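Local coordinates for protein beta-glucoside phosphorylase BglX (Unidentified, PDB 5VQE) that binds 2-deoxy-2-fluoroglucose in its sugar pocket and, as a glycoside hydrolase family 3 phosphorylase, probably transfers glucosyl units from beta-glucosides to phosphate, at residues 30-35 against 82-87; 34-39 against 352-357. All blocks are in the same frame, centred on the assembly; numbering follows the deposited sequence.

Interaction 1. Residues 30-35 against 82-87; sequences DDEKLG and ASKIPL
E32 and K84 reach toward each other and join in a single salt bridge, with K84 NZ 2.7 Å from E32 OE2. The ammonium approaches the syn side of that oxygen, only 15° out of the carboxylate plane, whereas K84 NZ stands 3.8 Å from E32 OE1, so one oxygen carries the pair. Just behind the charge, K84 CE lies 3.2 Å from E32 OE2. The two side chains cross at about a right angle. Lysine gets there by a bend at chi3 (72°), which brings NZ round to the acid.

Everything else here is loose. The closest CA atoms, those of E32 and I85, are 9.6 Å apart, and the segments bury just 70 Å² between them. K84 lies exposed to solvent, while I85 touches nothing of 30-35 and packs on L351 and K354 of helix 340-356 and on T24 of helix 15-27. In the family 3 barrel domain the contact ties the short helix 30-36, which leads into strand 38-42, to the loop that carries the chain from helix 69-82 into strand 88-91.

E32 OE1 has its own job, accepting the backbone N-H of S29, the residue just before helix 30-36. With that N-H and the lysine both at hand, the carboxylate is likely to stay ionised. Cut back to an alanine, this position would probably leave the K84 ammonium without its mate and the S29 N-H without its side-chain acceptor. Farther round the helix, K33 pairs with D344 and D31 with Q330.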
loop_
_atom_site.group_PDB
_atom_site.type_symbol
_atom_site.label_atom_id
_atom_site.label_comp_id
_atom_site.label_asym_id
_atom_site.label_seq_id
_atom_site.Cartn_x
_atom_site.Cartn_y
_atom_site.Cartn_z
ATOM N N ASP A 30 -12.142 11.333 -30.365
ATOM C CA ASP A 30 -11.987 12.048 -29.101
ATOM C C ASP A 30 -12.605 11.265 -27.952
ATOM O O ASP A 30 -12.024 11.184 -26.866
ATOM C CB ASP A 30 -12.613 13.440 -29.195
ATOM C CG ASP A 30 -11.780 14.402 -30.008
ATOM O OD1 ASP A 30 -10.714 14.004 -30.522
ATOM O OD2 ASP A 30 -12.196 15.572 -30.130
ATOM N N ASP A 31 -13.779 10.669 -28.170
ATOM C CA ASP A 31 -14.413 9.888 -27.111
ATOM C C ASP A 31 -13.550 8.694 -26.707
ATOM O O ASP A 31 -13.485 8.334 -25.522
ATOM C CB ASP A 31 -15.790 9.414 -27.562
ATOM C CG ASP A 31 -16.876 10.447 -27.337
ATOM O OD1 ASP A 31 -16.605 11.490 -26.704
ATOM O OD2 ASP A 31 -18.015 10.201 -27.790
ATOM N N GLU A 32 -12.887 8.062 -27.680
ATOM C CA GLU A 32 -12.018 6.934 -27.369
ATOM C C GLU A 32 -10.761 7.391 -26.649
ATOM O O GLU A 32 -10.258 6.693 -25.758
ATOM C CB GLU A 32 -11.641 6.189 -28.649
ATOM C CG GLU A 32 -12.742 5.336 -29.208
ATOM C CD GLU A 32 -12.357 4.713 -30.527
ATOM O OE1 GLU A 32 -11.959 5.460 -31.454
ATOM O OE2 GLU A 32 -12.421 3.476 -30.621
ATOM N N LYS A 33 -10.222 8.545 -27.038
ATOM C CA LYS A 33 -9.058 9.080 -26.342
ATOM C C LYS A 33 -9.412 9.441 -24.904
ATOM O O LYS A 33 -8.680 9.100 -23.968
ATOM C CB LYS A 33 -8.503 10.289 -27.095
ATOM C CG LYS A 33 -7.751 9.939 -28.373
ATOM C CD LYS A 33 -7.371 11.202 -29.139
ATOM C CE LYS A 33 -6.885 10.909 -30.541
ATOM N NZ LYS A 33 -6.548 12.170 -31.269
ATOM N N LEU A 34 -10.554 10.110 -24.704
ATOM C CA LEU A 34 -10.997 10.423 -23.346
ATOM C C LEU A 34 -11.153 9.157 -22.509
ATOM O O LEU A 34 -10.812 9.141 -21.320
ATOM C CB LEU A 34 -12.311 11.212 -23.386
ATOM C CG LEU A 34 -12.227 12.621 -23.992
ATOM C CD1 LEU A 34 -13.611 13.249 -24.137
ATOM C CD2 LEU A 34 -11.326 13.519 -23.152
ATOM N N GLY A 35 -11.668 8.081 -23.106
ATOM C CA GLY A 35 -11.843 6.852 -22.349
ATOM C C GLY A 35 -10.516 6.235 -21.939
ATOM O O GLY A 35 -10.400 5.644 -20.860
ATOM N N ALA A 82 -12.637 -8.353 -25.064
ATOM C CA ALA A 82 -13.690 -7.392 -25.355
ATOM C C ALA A 82 -13.171 -5.987 -25.637
ATOM O O ALA A 82 -13.963 -5.134 -26.053
ATOM C CB ALA A 82 -14.671 -7.339 -24.186
ATOM N N SER A 83 -11.880 -5.727 -25.433
ATOM C CA SER A 83 -11.303 -4.395 -25.591
ATOM C C SER A 83 -10.594 -4.274 -26.932
ATOM O O SER A 83 -9.761 -5.118 -27.274
ATOM C CB SER A 83 -10.303 -4.101 -24.471
ATOM O OG SER A 83 -10.944 -4.047 -23.215
ATOM N N LYS A 84 -10.887 -3.197 -27.670
ATOM C CA LYS A 84 -10.154 -2.944 -28.907
ATOM C C LYS A 84 -8.704 -2.587 -28.620
ATOM O O LYS A 84 -7.789 -3.086 -29.289
ATOM C CB LYS A 84 -10.816 -1.827 -29.715
ATOM C CG LYS A 84 -10.050 -1.519 -31.006
ATOM C CD LYS A 84 -10.770 -0.535 -31.921
ATOM C CE LYS A 84 -10.749 0.881 -31.364
ATOM N NZ LYS A 84 -11.142 1.880 -32.403
ATOM N N ILE A 85 -8.479 -1.702 -27.662
ATOM C CA ILE A 85 -7.139 -1.380 -27.167
ATOM C C ILE A 85 -6.897 -2.232 -25.924
ATOM O O ILE A 85 -7.714 -2.186 -24.998
ATOM C CB ILE A 85 -6.998 0.116 -26.821
ATOM C CG1 ILE A 85 -7.439 1.013 -27.983
ATOM C CG2 ILE A 85 -5.569 0.418 -26.412
ATOM C CD1 ILE A 85 -6.653 0.822 -29.266
ATOM N N PRO A 86 -5.809 -3.001 -25.857
ATOM C CA PRO A 86 -5.532 -3.761 -24.634
ATOM C C PRO A 86 -5.520 -2.863 -23.407
ATOM O O PRO A 86 -5.092 -1.711 -23.461
ATOM C CB PRO A 86 -4.146 -4.368 -24.893
ATOM C CG PRO A 86 -4.016 -4.426 -26.351
ATOM C CD PRO A 86 -4.794 -3.258 -26.895
ATOM N N LEU A 87 -5.952 -3.428 -22.287
ATOM C CA LEU A 87 -6.027 -2.718 -21.017
ATOM C C LEU A 87 -4.736 -2.860 -20.223
ATOM O O LEU A 87 -4.130 -3.932 -20.195
ATOM C CB LEU A 87 -7.171 -3.273 -20.165
ATOM C CG LEU A 87 -8.587 -3.123 -20.721
ATOM C CD1 LEU A 87 -9.525 -4.156 -20.103
ATOM C CD2 LEU A 87 -9.084 -1.723 -20.451
#

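Interaction 2. Residues 34-39 against 352-357; sequences LGQLIC and GMKAKL
Q36 and K354 make this contact between them, each giving up 33 Å² to the other. The lysine ammonium donates to the glutamine amide oxygen, with K354 NZ 2.8 Å from Q36 OE1. The donor lies in the carbonyl plane, on a lone pair, at a C=O...N angle of 128°, which is close to what an sp2 oxygen prefers. The nitrogen side of the amide is turned off the charge: Q36 NE2 is 3.9 Å from K354 NZ.

The two chains reach this point in different shapes. Q36 folds back at chi2 (-62°), keeping its amide close to the end of helix 30-36, whereas K354 is stretched from CG to NZ and spans most of the gap. That gap is wide, since even the closest pair of CA atoms, those of Q36 and K354, is 11.2 Å apart, and the side chains cross obliquely.

The lysine is rooted near the end of helix 340-356, and its aliphatic part runs past L88 of strand 88-91. Q36 in turn packs on I350 of the same helix 340-356. The contact thus fastens helix 340-356 to the turn between helix 30-36 and strand 38-42.

K354 NZ also donates to the backbone carbonyls of G60 and P86, of which G60 is the stronger polar partner. Three oxygens, one from an amide side chain and two from the main chain, therefore match the three hydrogens an ammonium can offer, so a buried positive charge is probably carried by carbonyl dipoles at the places where two loops enter strands.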
loop_
_atom_site.group_PDB
_atom_site.type_symbol
_atom_site.label_atom_id
_atom_site.label_comp_id
_atom_site.label_asym_id
_atom_site.label_seq_id
_atom_site.Cartn_x
_atom_site.Cartn_y
_atom_site.Cartn_z
ATOM N N LEU A 34 -10.554 10.110 -24.704
ATOM C CA LEU A 34 -10.997 10.423 -23.346
ATOM C C LEU A 34 -11.153 9.157 -22.509
ATOM O O LEU A 34 -10.812 9.141 -21.320
ATOM C CB LEU A 34 -12.311 11.212 -23.386
ATOM C CG LEU A 34 -12.227 12.621 -23.992
ATOM C CD1 LEU A 34 -13.611 13.249 -24.137
ATOM C CD2 LEU A 34 -11.326 13.519 -23.152
ATOM N N GLY A 35 -11.668 8.081 -23.106
ATOM C CA GLY A 35 -11.843 6.852 -22.349
ATOM C C GLY A 35 -10.516 6.235 -21.939
ATOM O O GLY A 35 -10.400 5.644 -20.860
ATOM N N GLN A 36 -9.500 6.348 -22.798
ATOM C CA GLN A 36 -8.172 5.840 -22.455
ATOM C C GLN A 36 -7.642 6.462 -21.168
ATOM O O GLN A 36 -6.818 5.850 -20.477
ATOM C CB GLN A 36 -7.187 6.116 -23.593
ATOM C CG GLN A 36 -7.305 5.180 -24.786
ATOM C CD GLN A 36 -7.036 3.738 -24.420
ATOM O OE1 GLN A 36 -5.920 3.381 -24.043
ATOM N NE2 GLN A 36 -8.065 2.901 -24.510
ATOM N N LEU A 37 -8.080 7.679 -20.844
ATOM C CA LEU A 37 -7.607 8.365 -19.647
ATOM C C LEU A 37 -8.095 7.718 -18.360
ATOM O O LEU A 37 -7.569 8.043 -17.291
ATOM C CB LEU A 37 -8.068 9.820 -19.645
ATOM C CG LEU A 37 -7.737 10.693 -20.857
ATOM C CD1 LEU A 37 -8.395 12.029 -20.691
ATOM C CD2 LEU A 37 -6.245 10.868 -21.024
ATOM N N ILE A 38 -9.100 6.844 -18.421
ATOM C CA ILE A 38 -9.836 6.408 -17.235
ATOM C C ILE A 38 -9.435 4.985 -16.871
ATOM O O ILE A 38 -9.444 4.088 -17.721
ATOM C CB ILE A 38 -11.358 6.494 -17.452
ATOM C CG1 ILE A 38 -11.788 7.946 -17.655
ATOM C CG2 ILE A 38 -12.106 5.899 -16.254
ATOM C CD1 ILE A 38 -13.212 8.106 -18.174
ATOM N N CYS A 39 -9.096 4.780 -15.605
ATOM C CA CYS A 39 -9.019 3.450 -15.020
ATOM C C CYS A 39 -10.282 3.194 -14.210
ATOM O O CYS A 39 -10.643 4.004 -13.349
ATOM C CB CYS A 39 -7.793 3.308 -14.121
ATOM S SG CYS A 39 -7.747 1.719 -13.306
ATOM N N GLY A 352 1.917 4.124 -24.958
ATOM C CA GLY A 352 3.319 3.749 -24.935
ATOM C C GLY A 352 3.631 2.697 -23.888
ATOM O O GLY A 352 4.499 1.845 -24.091
ATOM N N MET A 353 2.942 2.746 -22.746
ATOM C CA MET A 353 3.174 1.714 -21.740
ATOM C C MET A 353 2.564 0.390 -22.178
ATOM O O MET A 353 3.109 -0.677 -21.872
ATOM C CB MET A 353 2.620 2.155 -20.381
ATOM C CG MET A 353 3.546 3.120 -19.636
ATOM S SD MET A 353 5.086 2.322 -19.135
ATOM C CE MET A 353 6.203 3.712 -18.874
ATOM N N LYS A 354 1.442 0.445 -22.901
ATOM C CA LYS A 354 0.852 -0.767 -23.453
ATOM C C LYS A 354 1.777 -1.395 -24.487
ATOM O O LYS A 354 1.942 -2.620 -24.519
ATOM C CB LYS A 354 -0.516 -0.434 -24.044
ATOM C CG LYS A 354 -1.505 -0.018 -22.965
ATOM C CD LYS A 354 -2.858 0.406 -23.504
ATOM C CE LYS A 354 -3.755 0.878 -22.365
ATOM N NZ LYS A 354 -5.197 1.004 -22.707
ATOM N N ALA A 355 2.426 -0.564 -25.309
ATOM C CA ALA A 355 3.415 -1.069 -26.253
ATOM C C ALA A 355 4.656 -1.580 -25.535
ATOM O O ALA A 355 5.242 -2.588 -25.944
ATOM C CB ALA A 355 3.790 0.021 -27.253
ATOM N N LYS A 356 5.072 -0.906 -24.458
ATOM C CA LYS A 356 6.232 -1.373 -23.700
ATOM C C LYS A 356 6.011 -2.793 -23.197
ATOM O O LYS A 356 6.926 -3.624 -23.227
ATOM C CB LYS A 356 6.506 -0.418 -22.532
ATOM C CG LYS A 356 7.719 -0.756 -21.661
ATOM C CD LYS A 356 7.766 0.166 -20.435
ATOM C CE LYS A 356 8.758 -0.319 -19.385
ATOM N NZ LYS A 356 10.146 -0.202 -19.860
ATOM N N LEU A 357 4.803 -3.078 -22.719
ATOM C CA LEU A 357 4.417 -4.403 -22.257
ATOM C C LEU A 357 4.169 -5.383 -23.397
ATOM O O LEU A 357 3.963 -6.573 -23.133
ATOM C CB LEU A 357 3.151 -4.292 -21.404
ATOM C CG LEU A 357 3.300 -3.642 -20.028
ATOM C CD1 LEU A 357 1.943 -3.299 -19.458
ATOM C CD2 LEU A 357 4.055 -4.567 -19.075
#

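Interactions 1 and 2 start from the same helix, 30-36, share L34 and G35, and have centres about 8 Å apart. They meet at the loop 82-87, where P86 O lies 2.8 Å from K354 NZ. Beside it, I85 CB rests 3.8 Å from Q36 NE2. Interaction 1 is thus the solvent-facing salt bridge and interaction 2 the buried bond beneath it, both lying where the chain enters strands 38-42 and 88-91, at their N-terminal ends. M63 and N92 line the sugar pocket at or just past the C-terminal ends of strands 61-64 and 88-91, and C39 touches Y145 and bonds to F318 through the backbone, both pocket residues.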